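Local atomic coordinates of adenosine kinase (Sinorhizobium meliloti, PDB entry 3UBO), a protein that probably phosphorylates adenosine as a pfkB-family sugar and nucleoside kinase, and binds adenosine and ADP in the crystal. Residues Y225-E228 / R232-E235; E235-D240 / A244-S249; G252-R257 / R261-A266. All coordinates share one frame; numbering follows the deposited sequence.

The three contacts follow one another along the chain and lead to the ADP site. Interactions 1 and 2 share helix 230-240, including Glu235, and lie about 9 Å apart between centres; Tyr225 OH reaches Asp240 OD2 at 3.1 Å, probably as a hydrogen bond. The centre of interaction 3 is also about 9 Å from that of interaction 2, and its strand 253-257 pairs with the backbone of 244-249 through Ala244 O to Val256 N (3.0 Å) and Val246 O to Val254 N (3.1 Å). The helix closes over the hairpin as well, with Leu234 CD2 3.5 Å from Val256 CG2. Interactions 2 and 3 both touch ADP; the centre of interaction 1 is about 16 Å from that of interaction 3.

Interaction 1: Y225-E228 / R232-E235; sequences YETE and RALE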
ATOM      1  N   TYR A 225      10.894  -8.727 -33.598  1.00 80.62           N
ATOM      2  CA  TYR A 225      11.385  -8.927 -34.969  1.00 83.06           C
ATOM      3  C   TYR A 225      12.837  -8.442 -35.080  1.00 85.03           C
ATOM      4  O   TYR A 225      13.218  -7.860 -36.110  1.00 86.17           O
ATOM      5  CB  TYR A 225      10.471  -8.212 -36.020  1.00 84.61           C
ATOM      6  CG  TYR A 225       9.012  -8.657 -35.925  1.00 84.11           C
ATOM      7  CD1 TYR A 225       8.639  -9.954 -36.269  1.00 83.49           C
ATOM      8  CD2 TYR A 225       8.017  -7.800 -35.453  1.00 83.93           C
ATOM      9  CE1 TYR A 225       7.320 -10.389 -36.166  1.00 82.94           C
ATOM     10  CE2 TYR A 225       6.683  -8.230 -35.335  1.00 83.23           C
ATOM     11  CZ  TYR A 225       6.347  -9.528 -35.697  1.00 84.00           C
ATOM     12  OH  TYR A 225       5.048  -9.989 -35.584  1.00 82.86           O
ATOM     13  N   GLU A 226      13.628  -8.669 -34.024  1.00 82.65           N
ATOM     14  CA  GLU A 226      15.022  -8.230 -33.984  1.00 83.34           C
ATOM     15  C   GLU A 226      15.280  -7.068 -34.951  1.00 85.49           C
ATOM     16  O   GLU A 226      15.891  -7.287 -35.997  1.00 88.61           O
ATOM     17  CB  GLU A 226      15.963  -9.394 -34.330  1.00 81.72           C
ATOM     18  N   THR A 227      14.810  -5.859 -34.625  1.00 83.30           N
ATOM     19  CA  THR A 227      15.028  -4.675 -35.481  1.00 87.60           C
ATOM     20  C   THR A 227      14.897  -3.278 -34.798  1.00 89.41           C
ATOM     21  O   THR A 227      14.106  -3.070 -33.859  1.00 88.85           O
ATOM     22  CB  THR A 227      14.130  -4.682 -36.776  1.00 89.13           C
ATOM     23  OG1 THR A 227      14.309  -3.461 -37.518  1.00 89.50           O
ATOM     24  CG2 THR A 227      12.656  -4.805 -36.418  1.00 89.46           C
ATOM     25  N   GLU A 228      15.688  -2.328 -35.289  1.00 87.63           N
ATOM     26  CA  GLU A 228      15.553  -0.959 -34.864  1.00 88.10           C
ATOM     27  C   GLU A 228      14.545  -0.194 -35.766  1.00 90.66           C
ATOM     28  O   GLU A 228      14.143   0.913 -35.410  1.00 88.85           O
ATOM     29  CB  GLU A 228      16.936  -0.278 -34.784  1.00 84.71           C
ATOM     30  N   ARG A 232       8.818  -1.073 -40.050  1.00 90.64           N
ATOM     31  CA  ARG A 232       8.997  -2.434 -40.538  1.00 91.28           C
ATOM     32  C   ARG A 232       8.369  -3.419 -39.580  1.00 91.13           C
ATOM     33  O   ARG A 232       7.758  -4.419 -39.999  1.00 91.69           O
ATOM     34  CB  ARG A 232      10.483  -2.784 -40.641  1.00 91.97           C
ATOM     35  CG  ARG A 232      10.741  -4.293 -40.922  1.00 94.95           C
ATOM     36  CD  ARG A 232      10.992  -4.542 -42.424  1.00 98.01           C
ATOM     37  NE  ARG A 232      10.778  -5.922 -42.880  1.00 98.90           N
ATOM     38  CZ  ARG A 232      11.216  -6.400 -44.052  1.00100.87           C
ATOM     39  NH1 ARG A 232      11.920  -5.612 -44.890  1.00 96.22           N
ATOM     40  NH2 ARG A 232      10.964  -7.670 -44.385  1.00 97.37           N
ATOM     41  N   ALA A 233       8.567  -3.147 -38.291  1.00 89.48           N
ATOM     42  CA  ALA A 233       8.088  -4.031 -37.241  1.00 89.70           C
ATOM     43  C   ALA A 233       6.564  -4.018 -37.182  1.00 89.71           C
ATOM     44  O   ALA A 233       5.927  -5.060 -36.925  1.00 88.72           O
ATOM     45  CB  ALA A 233       8.689  -3.664 -35.901  1.00 87.52           C
ATOM     46  N   LEU A 234       5.986  -2.846 -37.457  1.00 89.01           N
ATOM     47  CA  LEU A 234       4.529  -2.695 -37.503  1.00 87.90           C
ATOM     48  C   LEU A 234       3.899  -3.580 -38.585  1.00 88.53           C
ATOM     49  O   LEU A 234       2.817  -4.115 -38.374  1.00 87.80           O
ATOM     50  CB  LEU A 234       4.112  -1.215 -37.638  1.00 88.05           C
ATOM     51  CG  LEU A 234       4.075  -0.406 -36.323  1.00 86.95           C
ATOM     52  CD1 LEU A 234       3.612   1.002 -36.500  1.00 86.74           C
ATOM     53  CD2 LEU A 234       3.131  -1.057 -35.374  1.00 85.29           C
ATOM     54  N   GLU A 235       4.589  -3.761 -39.720  1.00 90.04           N
ATOM     55  CA  GLU A 235       4.095  -4.632 -40.786  1.00 88.81           C
ATOM     56  C   GLU A 235       4.107  -6.063 -40.325  1.00 86.87           C
ATOM     57  O   GLU A 235       3.100  -6.749 -40.397  1.00 86.10           O
ATOM     58  CB  GLU A 235       4.940  -4.514 -42.049  1.00 90.36           C
ATOM     59  CG  GLU A 235       4.828  -3.177 -42.731  1.00 92.36           C
ATOM     60  CD  GLU A 235       5.816  -3.046 -43.891  1.00 96.84           C
ATOM     61  OE1 GLU A 235       6.645  -4.002 -44.069  1.00 91.14           O
ATOM     62  OE2 GLU A 235       5.745  -1.983 -44.598  1.00 92.79           O
TER
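Tyr225 and Thr227 pack against Ala233 in a small, largely apolar contact between the loop that follows helix 218-224 and the first turns of helix 230-240. The chain doubles back on itself here, and the segments 225-228 and 232-235 bury 144 Å² between them without a hydrogen bond across. Their backbones come nearest at Tyr225 and Ala233, whose CA atoms are 6.3 Å apart. The CD2-CE2 side of the tyrosine ring does the touching: CE2 lies 3.6 Å from the carbonyl O of Ala233, which approaches obliquely, and the neighbouring CD2 is 4.2 Å from Ala233 CB. With chi1 at -56° the ring leaves its backbone on the side of the amide nitrogen and extends along the helix. The phenol oxygen ends about two turns farther along the helix, where Asp240 is its probable hydrogen-bond partner.

Thr227 comes to the same alanine from another direction. Its methyl CG2 meets Ala233 CB at 4.2 Å, while OG1, turned opposite the amide nitrogen (chi1 176°), is hydrogen-bonded to the backbone N of Asp229, the geometry of an ST turn. The threonine thus offers carbon to the helix and keeps its oxygen for the loop just ahead of it.

Leu203 and Met206 of helix 199-207 also touch Tyr225, while Leu236 and Leu237 continue the surface of helix 230-240, so that the ring is held between two helices next to the joint that links helix 218-224 to helix 230-240.

Interaction 2: E235-D240 / A244-S249; sequences ELLARD and AAVTLS. With ADP (adenosine-5'-diphosphate), chain D.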
ATOM      1  N   GLU A 235       4.589  -3.761 -39.720  1.00 90.04           N
ATOM      2  CA  GLU A 235       4.095  -4.632 -40.786  1.00 88.81           C
ATOM      3  C   GLU A 235       4.107  -6.063 -40.325  1.00 86.87           C
ATOM      4  O   GLU A 235       3.100  -6.749 -40.397  1.00 86.10           O
ATOM      5  CB  GLU A 235       4.940  -4.514 -42.049  1.00 90.36           C
ATOM      6  CG  GLU A 235       4.828  -3.177 -42.731  1.00 92.36           C
ATOM      7  CD  GLU A 235       5.816  -3.046 -43.891  1.00 96.84           C
ATOM      8  OE1 GLU A 235       6.645  -4.002 -44.069  1.00 91.14           O
ATOM      9  OE2 GLU A 235       5.745  -1.983 -44.598  1.00 92.79           O
ATOM     10  N   LEU A 236       5.252  -6.519 -39.853  1.00 86.29           N
ATOM     11  CA  LEU A 236       5.369  -7.919 -39.491  1.00 87.25           C
ATOM     12  C   LEU A 236       4.311  -8.332 -38.453  1.00 85.86           C
ATOM     13  O   LEU A 236       3.719  -9.434 -38.513  1.00 83.70           O
ATOM     14  CB  LEU A 236       6.783  -8.168 -38.996  1.00 88.05           C
ATOM     15  CG  LEU A 236       7.791  -7.579 -39.991  1.00 90.25           C
ATOM     16  CD1 LEU A 236       9.193  -7.540 -39.405  1.00 90.51           C
ATOM     17  CD2 LEU A 236       7.778  -8.401 -41.269  1.00 90.29           C
ATOM     18  N   LEU A 237       4.060  -7.411 -37.528  1.00 84.30           N
ATOM     19  CA  LEU A 237       3.131  -7.611 -36.428  1.00 83.16           C
ATOM     20  C   LEU A 237       1.680  -7.694 -36.893  1.00 82.70           C
ATOM     21  O   LEU A 237       0.866  -8.420 -36.301  1.00 79.79           O
ATOM     22  CB  LEU A 237       3.277  -6.441 -35.462  1.00 85.73           C
ATOM     23  CG  LEU A 237       2.186  -6.340 -34.392  1.00 83.49           C
ATOM     24  CD1 LEU A 237       2.529  -7.338 -33.321  1.00 83.67           C
ATOM     25  CD2 LEU A 237       1.988  -4.950 -33.787  1.00 77.00           C
ATOM     26  N   ALA A 238       1.374  -6.911 -37.939  1.00 84.13           N
ATOM     27  CA  ALA A 238       0.099  -6.967 -38.680  1.00 83.12           C
ATOM     28  C   ALA A 238      -0.160  -8.293 -39.397  1.00 82.85           C
ATOM     29  O   ALA A 238      -1.294  -8.725 -39.439  1.00 80.05           O
ATOM     30  CB  ALA A 238       0.017  -5.851 -39.672  1.00 80.59           C
ATOM     31  N   ARG A 239       0.901  -8.891 -39.960  1.00 84.08           N
ATOM     32  CA  ARG A 239       0.890 -10.193 -40.631  1.00 83.73           C
ATOM     33  C   ARG A 239       0.607 -11.376 -39.708  1.00 86.87           C
ATOM     34  O   ARG A 239       0.111 -12.448 -40.183  1.00 86.34           O
ATOM     35  CB  ARG A 239       2.247 -10.503 -41.297  1.00 85.08           C
ATOM     36  CG  ARG A 239       2.796  -9.457 -42.220  1.00 88.35           C
ATOM     37  CD  ARG A 239       3.889 -10.024 -43.138  1.00 90.84           C
ATOM     38  NE  ARG A 239       4.409  -8.969 -44.025  1.00 95.84           N
ATOM     39  CZ  ARG A 239       5.569  -9.019 -44.693  1.00 97.14           C
ATOM     40  NH1 ARG A 239       6.364 -10.092 -44.599  1.00 94.46           N
ATOM     41  NH2 ARG A 239       5.934  -7.983 -45.459  1.00 92.08           N
ATOM     42  N   ASP A 240       0.966 -11.238 -38.422  1.00 84.48           N
ATOM     43  CA  ASP A 240       1.012 -12.436 -37.571  1.00 82.95           C
ATOM     44  C   ASP A 240      -0.167 -12.580 -36.591  1.00 81.97           C
ATOM     45  O   ASP A 240      -0.399 -13.685 -36.018  1.00 78.94           O
ATOM     46  CB  ASP A 240       2.374 -12.553 -36.888  1.00 83.67           C
ATOM     47  CG  ASP A 240       3.525 -12.526 -37.882  1.00 85.71           C
ATOM     48  OD1 ASP A 240       3.256 -12.544 -39.106  1.00 86.66           O
ATOM     49  OD2 ASP A 240       4.706 -12.488 -37.450  1.00 87.09           O
ATOM     50  N   ALA A 244      -3.452  -5.832 -33.169  1.00 73.26           N
ATOM     51  CA  ALA A 244      -2.267  -5.596 -32.348  1.00 72.40           C
ATOM     52  C   ALA A 244      -2.059  -4.095 -31.888  1.00 73.80           C
ATOM     53  O   ALA A 244      -1.641  -3.227 -32.660  1.00 71.26           O
ATOM     54  CB  ALA A 244      -1.053  -6.119 -33.074  1.00 72.07           C
ATOM     55  N   ALA A 245      -2.346  -3.833 -30.614  1.00 72.07           N
ATOM     56  CA  ALA A 245      -2.116  -2.548 -29.962  1.00 71.02           C
ATOM     57  C   ALA A 245      -0.667  -2.357 -29.413  1.00 70.23           C
ATOM     58  O   ALA A 245      -0.139  -3.242 -28.727  1.00 68.54           O
ATOM     59  CB  ALA A 245      -3.153  -2.362 -28.849  1.00 68.18           C
ATOM     60  N   VAL A 246      -0.047  -1.203 -29.706  1.00 68.87           N
ATOM     61  CA  VAL A 246       1.309  -0.929 -29.244  1.00 68.85           C
ATOM     62  C   VAL A 246       1.443   0.364 -28.418  1.00 70.92           C
ATOM     63  O   VAL A 246       1.264   1.468 -28.943  1.00 72.77           O
ATOM     64  CB  VAL A 246       2.271  -0.925 -30.428  1.00 68.44           C
ATOM     65  CG1 VAL A 246       3.629  -0.408 -30.023  1.00 69.19           C
ATOM     66  CG2 VAL A 246       2.362  -2.315 -30.964  1.00 67.48           C
ATOM     67  N   THR A 247       1.776   0.250 -27.129  1.00 71.17           N
ATOM     68  CA  THR A 247       1.943   1.447 -26.295  1.00 69.11           C
ATOM     69  C   THR A 247       3.231   2.230 -26.600  1.00 67.73           C
ATOM     70  O   THR A 247       4.302   1.680 -26.791  1.00 66.50           O
ATOM     71  CB  THR A 247       1.768   1.134 -24.777  1.00 70.44           C
ATOM     72  OG1 THR A 247       2.723   0.144 -24.372  1.00 73.67           O
ATOM     73  CG2 THR A 247       0.346   0.652 -24.446  1.00 62.58           C
ATOM     74  N   LEU A 248       3.087   3.550 -26.656  1.00 72.37           N
ATOM     75  CA  LEU A 248       4.183   4.492 -26.979  1.00 70.93           C
ATOM     76  C   LEU A 248       4.458   5.466 -25.830  1.00 70.63           C
ATOM     77  O   LEU A 248       4.734   6.641 -26.054  1.00 72.31           O
ATOM     78  CB  LEU A 248       3.836   5.308 -28.222  1.00 71.99           C
ATOM     79  CG  LEU A 248       3.546   4.587 -29.548  1.00 74.25           C
ATOM     80  CD1 LEU A 248       2.806   5.519 -30.559  1.00 68.26           C
ATOM     81  CD2 LEU A 248       4.831   3.937 -30.128  1.00 74.76           C
ATOM     82  N   SER A 249       4.388   4.972 -24.602  1.00 69.28           N
ATOM     83  CA  SER A 249       4.556   5.804 -23.436  1.00 69.52           C
ATOM     84  C   SER A 249       3.728   7.077 -23.592  1.00 71.39           C
ATOM     85  O   SER A 249       2.494   7.000 -23.601  1.00 71.63           O
ATOM     86  CB  SER A 249       6.021   6.163 -23.220  1.00 69.85           C
ATOM     87  OG  SER A 249       6.902   5.212 -23.762  1.00 68.24           O
TER
HETATM   88  PB  ADP D 354       4.985   0.059 -20.606  1.00 75.75           P
HETATM   89  O1B ADP D 354       6.564  -0.422 -20.430  1.00 74.55           O
HETATM   90  O2B ADP D 354       3.910  -1.083 -21.199  1.00 71.97           O
HETATM   91  O3B ADP D 354       4.444   0.576 -19.321  1.00 70.07           O
HETATM   92  PA  ADP D 354       4.624   2.596 -22.341  1.00 77.43           P
HETATM   93  O1A ADP D 354       5.963   3.554 -22.401  1.00 70.75           O
HETATM   94  O2A ADP D 354       4.130   2.358 -23.697  1.00 74.24           O
HETATM   95  O3A ADP D 354       5.407   1.237 -21.716  1.00 78.44           O
HETATM   96  O5' ADP D 354       3.331   3.197 -21.452  1.00 70.89           O
HETATM   97  C5' ADP D 354       2.108   2.472 -21.405  1.00 68.75           C
HETATM   98  C4' ADP D 354       0.855   3.409 -21.424  1.00 70.41           C
HETATM   99  O4' ADP D 354       0.593   4.265 -20.214  1.00 70.35           O
HETATM  100  C3' ADP D 354       0.769   4.521 -22.599  1.00 71.08           C
HETATM  101  O3' ADP D 354       0.532   4.123 -23.937  1.00 70.90           O
HETATM  102  C2' ADP D 354       0.023   5.701 -21.989  1.00 70.77           C
HETATM  103  O2' ADP D 354      -1.400   5.827 -22.127  1.00 70.59           O
HETATM  104  C1' ADP D 354       0.597   5.650 -20.602  1.00 69.14           C
HETATM  105  N9  ADP D 354       1.915   6.342 -20.458  1.00 71.70           N
HETATM  106  C8  ADP D 354       3.176   5.791 -20.396  1.00 70.31           C
HETATM  107  N7  ADP D 354       4.167   6.851 -20.249  1.00 69.22           N
HETATM  108  C5  ADP D 354       3.467   8.092 -20.247  1.00 69.89           C
HETATM  109  C6  ADP D 354       3.924   9.489 -20.105  1.00 71.02           C
HETATM  110  N6  ADP D 354       5.356   9.778 -19.900  1.00 68.88           N
HETATM  111  N1  ADP D 354       3.008  10.494 -20.103  1.00 68.47           N
HETATM  112  C2  ADP D 354       1.633  10.223 -20.225  1.00 67.57           C
HETATM  113  N3  ADP D 354       1.168   8.866 -20.382  1.00 68.71           N
HETATM  114  C4  ADP D 354       2.090   7.822 -20.369  1.00 71.29           C
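Leu237 reaches from helix 230-240 onto Ala244 and Val246, where the chain enters the outermost strand of the parallel sheet. Its CB points at the strand but is still 5.0 Å from Ala244 CB. From there chi1 (168°) swings the branch point away from the amide nitrogen, and CG meets Ala244 CB at 3.5 Å. The two methyls then divide the work. CD1 stays with the alanine, 3.8 Å from its CB; chi2 of 79°, which places CD1, leaves CD2 directed at Ala244 CB and at Val246 CG2, 3.9 Å away. The approach of CD2 to the alanine methyl is shorter still, but at this resolution it says no more than that the two groups touch. Leucine and valine side chains run past each other at a slant. Val214 of strand 213-217 and Met206 of helix 199-207 also border Leu237, so the contact is buried and wholly apolar.

Beyond Val246 the same segment turns from packing to ligand binding. The backbone N of Ser249 donates to ADP O2A at 2.8 Å and 160°, on the alpha phosphate, although the position of that oxygen is not secure in the model. The methyl CG2 of Thr247 lies 3.5 Å from ADP O3', against the ribose. Asn304 and the carbonyl of Gly252 hold ADP from elsewhere in the chain.

Strand 213-217, helices 218-224 and 230-240, and the parallel strand 246-247 form a beta-alpha-beta crossover of the pfkB kinase fold, with the nucleotide bound at the C-terminal end of the last strand.

Interaction 3: G252-R257 / R261-A266; sequences GSVVVR and RVRVGA. With ADP (adenosine-5'-diphosphate), chain D.
Val254 and Arg263 meet because chi1 of the valine puts CG2 opposite its own amide nitrogen, while chi1 of the arginine (-43°) sets CG beside its amide. From CG to NE the arginine runs extended, so the two side chains lie alongside each other and point the same way. CG2 of Val254 touches Arg263 CG at 4.0 Å and sits at the edge of the guanidinium, close to its plane, 3.9 Å from NE. Arg261 bends at chi2 and brings its guanidinium obliquely to Val256, too close in the model for the exact distance to count.

These pairs belong to a weakly bonded beta hairpin, whose segments 253-257 and 261-264 run antiparallel at 167° with their axes 4.6 Å apart at the closest. Val254, Val256, Arg261 and Arg263 share one face, and Leu234 of helix 230-240 packs on Val256 and Arg261. Ser253, Val255, Val262 and Val264 make the other, against helix 296-311. The ladder is uneven: Ser253 N bonds Val264 O at 2.8 Å, nearly in line with the carbonyl (171°), Val255 N reaches Val262 O at 3.0 Å from above the carbonyl plane, and the return bond from Val262 N to Val255 O is weak. At the hairpin's nucleotide end, the carbonyl O of Gly252 accepts a hydrogen bond from the ribose O3' of ADP at 2.7 Å.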
ATOM      1  N   GLY A 252       1.294   7.939 -26.515  1.00 69.98           N
ATOM      2  CA  GLY A 252      -0.030   7.357 -26.441  1.00 69.40           C
ATOM      3  C   GLY A 252      -0.007   5.969 -27.025  1.00 69.44           C
ATOM      4  O   GLY A 252       0.646   5.122 -26.446  1.00 69.86           O
ATOM      5  N   SER A 253      -0.678   5.731 -28.163  1.00 69.42           N
ATOM      6  CA  SER A 253      -0.746   4.362 -28.749  1.00 71.04           C
ATOM      7  C   SER A 253      -0.770   4.330 -30.287  1.00 71.83           C
ATOM      8  O   SER A 253      -1.129   5.313 -30.920  1.00 69.81           O
ATOM      9  CB  SER A 253      -1.972   3.587 -28.212  1.00 67.14           C
ATOM     10  OG  SER A 253      -3.113   3.802 -29.043  1.00 69.51           O
ATOM     11  N   VAL A 254      -0.400   3.194 -30.884  1.00 70.85           N
ATOM     12  CA  VAL A 254      -0.652   2.955 -32.308  1.00 70.68           C
ATOM     13  C   VAL A 254      -1.178   1.550 -32.569  1.00 74.27           C
ATOM     14  O   VAL A 254      -0.395   0.601 -32.668  1.00 76.02           O
ATOM     15  CB  VAL A 254       0.588   3.195 -33.197  1.00 70.83           C
ATOM     16  CG1 VAL A 254       1.779   2.432 -32.691  1.00 70.83           C
ATOM     17  CG2 VAL A 254       0.263   2.851 -34.645  1.00 71.80           C
ATOM     18  N   VAL A 255      -2.497   1.399 -32.679  1.00 74.12           N
ATOM     19  CA  VAL A 255      -3.089   0.109 -33.023  1.00 71.53           C
ATOM     20  C   VAL A 255      -2.926  -0.269 -34.513  1.00 73.12           C
ATOM     21  O   VAL A 255      -2.914   0.548 -35.366  1.00 75.80           O
ATOM     22  CB  VAL A 255      -4.546   0.057 -32.564  1.00 72.85           C
ATOM     23  CG1 VAL A 255      -5.175  -1.338 -32.814  1.00 73.65           C
ATOM     24  CG2 VAL A 255      -4.618   0.379 -31.093  1.00 71.27           C
ATOM     25  N   VAL A 256      -2.775  -1.541 -34.813  1.00 78.12           N
ATOM     26  CA  VAL A 256      -2.446  -1.988 -36.170  1.00 79.62           C
ATOM     27  C   VAL A 256      -3.372  -3.165 -36.615  1.00 80.22           C
ATOM     28  O   VAL A 256      -3.592  -4.111 -35.840  1.00 76.18           O
ATOM     29  CB  VAL A 256      -0.930  -2.335 -36.259  1.00 79.97           C
ATOM     30  CG1 VAL A 256      -0.680  -3.413 -37.241  1.00 81.42           C
ATOM     31  CG2 VAL A 256      -0.118  -1.082 -36.586  1.00 81.35           C
ATOM     32  N   ARG A 257      -3.954  -3.025 -37.830  1.00 83.65           N
ATOM     33  CA  ARG A 257      -4.884  -3.987 -38.500  1.00 81.70           C
ATOM     34  C   ARG A 257      -4.671  -3.916 -40.016  1.00 82.62           C
ATOM     35  O   ARG A 257      -5.181  -2.985 -40.688  1.00 84.05           O
ATOM     36  CB  ARG A 257      -6.338  -3.668 -38.177  1.00 77.47           C
ATOM     37  CG  ARG A 257      -7.221  -4.796 -38.468  1.00 75.99           C
ATOM     38  CD  ARG A 257      -8.357  -4.851 -37.485  1.00 75.94           C
ATOM     39  NE  ARG A 257      -9.261  -3.703 -37.622  1.00 78.38           N
ATOM     40  CZ  ARG A 257     -10.427  -3.581 -36.964  1.00 77.39           C
ATOM     41  NH1 ARG A 257     -10.829  -4.540 -36.100  1.00 70.29           N
ATOM     42  NH2 ARG A 257     -11.188  -2.500 -37.167  1.00 72.50           N
ATOM     43  N   ARG A 261      -3.886   2.019 -39.421  1.00 80.38           N
ATOM     44  CA  ARG A 261      -3.058   2.314 -38.247  1.00 77.59           C
ATOM     45  C   ARG A 261      -3.680   3.431 -37.458  1.00 79.09           C
ATOM     46  O   ARG A 261      -3.424   4.633 -37.769  1.00 80.37           O
ATOM     47  CB  ARG A 261      -1.641   2.754 -38.640  1.00 80.04           C
ATOM     48  CG  ARG A 261      -0.918   1.890 -39.656  1.00 81.55           C
ATOM     49  CD  ARG A 261       0.582   1.871 -39.329  1.00 84.76           C
ATOM     50  NE  ARG A 261       1.331   0.725 -39.870  1.00 84.94           N
ATOM     51  CZ  ARG A 261       0.914  -0.545 -39.902  1.00 85.06           C
ATOM     52  NH1 ARG A 261      -0.268  -0.922 -39.404  1.00 82.03           N
ATOM     53  NH2 ARG A 261       1.708  -1.457 -40.440  1.00 86.07           N
ATOM     54  N   VAL A 262      -4.491   3.069 -36.457  1.00 74.12           N
ATOM     55  CA  VAL A 262      -5.104   4.055 -35.548  1.00 74.21           C
ATOM     56  C   VAL A 262      -4.108   4.613 -34.504  1.00 73.99           C
ATOM     57  O   VAL A 262      -3.848   3.951 -33.493  1.00 72.96           O
ATOM     58  CB  VAL A 262      -6.325   3.469 -34.793  1.00 73.31           C
ATOM     59  CG1 VAL A 262      -7.073   4.555 -33.956  1.00 71.17           C
ATOM     60  CG2 VAL A 262      -7.265   2.792 -35.758  1.00 74.57           C
ATOM     61  N   ARG A 263      -3.573   5.825 -34.741  1.00 73.88           N
ATOM     62  CA  ARG A 263      -2.726   6.541 -33.752  1.00 72.40           C
ATOM     63  C   ARG A 263      -3.518   7.481 -32.838  1.00 68.92           C
ATOM     64  O   ARG A 263      -3.836   8.557 -33.266  1.00 75.15           O
ATOM     65  CB  ARG A 263      -1.644   7.339 -34.477  1.00 68.89           C
ATOM     66  CG  ARG A 263      -1.088   6.502 -35.555  1.00 75.13           C
ATOM     67  CD  ARG A 263       0.096   7.102 -36.183  1.00 78.32           C
ATOM     68  NE  ARG A 263       0.912   6.030 -36.735  1.00 85.23           N
ATOM     69  CZ  ARG A 263       1.975   6.201 -37.523  1.00 89.62           C
ATOM     70  NH1 ARG A 263       2.366   7.444 -37.880  1.00 87.24           N
ATOM     71  NH2 ARG A 263       2.657   5.119 -37.940  1.00 89.89           N
ATOM     72  N   VAL A 264      -3.856   7.074 -31.619  1.00 64.78           N
ATOM     73  CA  VAL A 264      -4.441   7.939 -30.604  1.00 64.09           C
ATOM     74  C   VAL A 264      -3.375   8.348 -29.565  1.00 67.84           C
ATOM     75  O   VAL A 264      -2.619   7.510 -29.030  1.00 69.69           O
ATOM     76  CB  VAL A 264      -5.656   7.277 -29.888  1.00 66.10           C
ATOM     77  CG1 VAL A 264      -6.202   8.162 -28.757  1.00 63.33           C
ATOM     78  CG2 VAL A 264      -6.748   6.854 -30.908  1.00 67.15           C
ATOM     79  N   GLY A 265      -3.319   9.634 -29.252  1.00 66.37           N
ATOM     80  CA  GLY A 265      -2.296  10.150 -28.353  1.00 66.85           C
ATOM     81  C   GLY A 265      -2.618  10.095 -26.864  1.00 65.70           C
ATOM     82  O   GLY A 265      -3.749   9.772 -26.453  1.00 62.80           O
ATOM     83  N   ALA A 266      -1.618  10.394 -26.042  1.00 66.13           N
ATOM     84  CA  ALA A 266      -1.779  10.118 -24.617  1.00 68.37           C
ATOM     85  C   ALA A 266      -2.077  11.377 -23.879  1.00 66.41           C
ATOM     86  O   ALA A 266      -1.794  12.463 -24.349  1.00 65.82           O
ATOM     87  CB  ALA A 266      -0.556   9.368 -24.011  1.00 68.13           C
TER
HETATM   88  PB  ADP D 354       4.985   0.059 -20.606  1.00 75.75           P
HETATM   89  O1B ADP D 354       6.564  -0.422 -20.430  1.00 74.55           O
HETATM   90  O2B ADP D 354       3.910  -1.083 -21.199  1.00 71.97           O
HETATM   91  O3B ADP D 354       4.444   0.576 -19.321  1.00 70.07           O
HETATM   92  PA  ADP D 354       4.624   2.596 -22.341  1.00 77.43           P
HETATM   93  O1A ADP D 354       5.963   3.554 -22.401  1.00 70.75           O
HETATM   94  O2A ADP D 354       4.130   2.358 -23.697  1.00 74.24           O
HETATM   95  O3A ADP D 354       5.407   1.237 -21.716  1.00 78.44           O
HETATM   96  O5' ADP D 354       3.331   3.197 -21.452  1.00 70.89           O
HETATM   97  C5' ADP D 354       2.108   2.472 -21.405  1.00 68.75           C
HETATM   98  C4' ADP D 354       0.855   3.409 -21.424  1.00 70.41           C
HETATM   99  O4' ADP D 354       0.593   4.265 -20.214  1.00 70.35           O
HETATM  100  C3' ADP D 354       0.769   4.521 -22.599  1.00 71.08           C
HETATM  101  O3' ADP D 354       0.532   4.123 -23.937  1.00 70.90           O
HETATM  102  C2' ADP D 354       0.023   5.701 -21.989  1.00 70.77           C
HETATM  103  O2' ADP D 354      -1.400   5.827 -22.127  1.00 70.59           O
HETATM  104  C1' ADP D 354       0.597   5.650 -20.602  1.00 69.14           C
HETATM  105  N9  ADP D 354       1.915   6.342 -20.458  1.00 71.70           N
HETATM  106  C8  ADP D 354       3.176   5.791 -20.396  1.00 70.31           C
HETATM  107  N7  ADP D 354       4.167   6.851 -20.249  1.00 69.22           N
HETATM  108  C5  ADP D 354       3.467   8.092 -20.247  1.00 69.89           C
HETATM  109  C6  ADP D 354       3.924   9.489 -20.105  1.00 71.02           C
HETATM  110  N6  ADP D 354       5.356   9.778 -19.900  1.00 68.88           N
HETATM  111  N1  ADP D 354       3.008  10.494 -20.103  1.00 68.47           N
HETATM  112  C2  ADP D 354       1.633  10.223 -20.225  1.00 67.57           C
HETATM  113  N3  ADP D 354       1.168   8.866 -20.382  1.00 68.71           N
HETATM  114  C4  ADP D 354       2.090   7.822 -20.369  1.00 71.29           C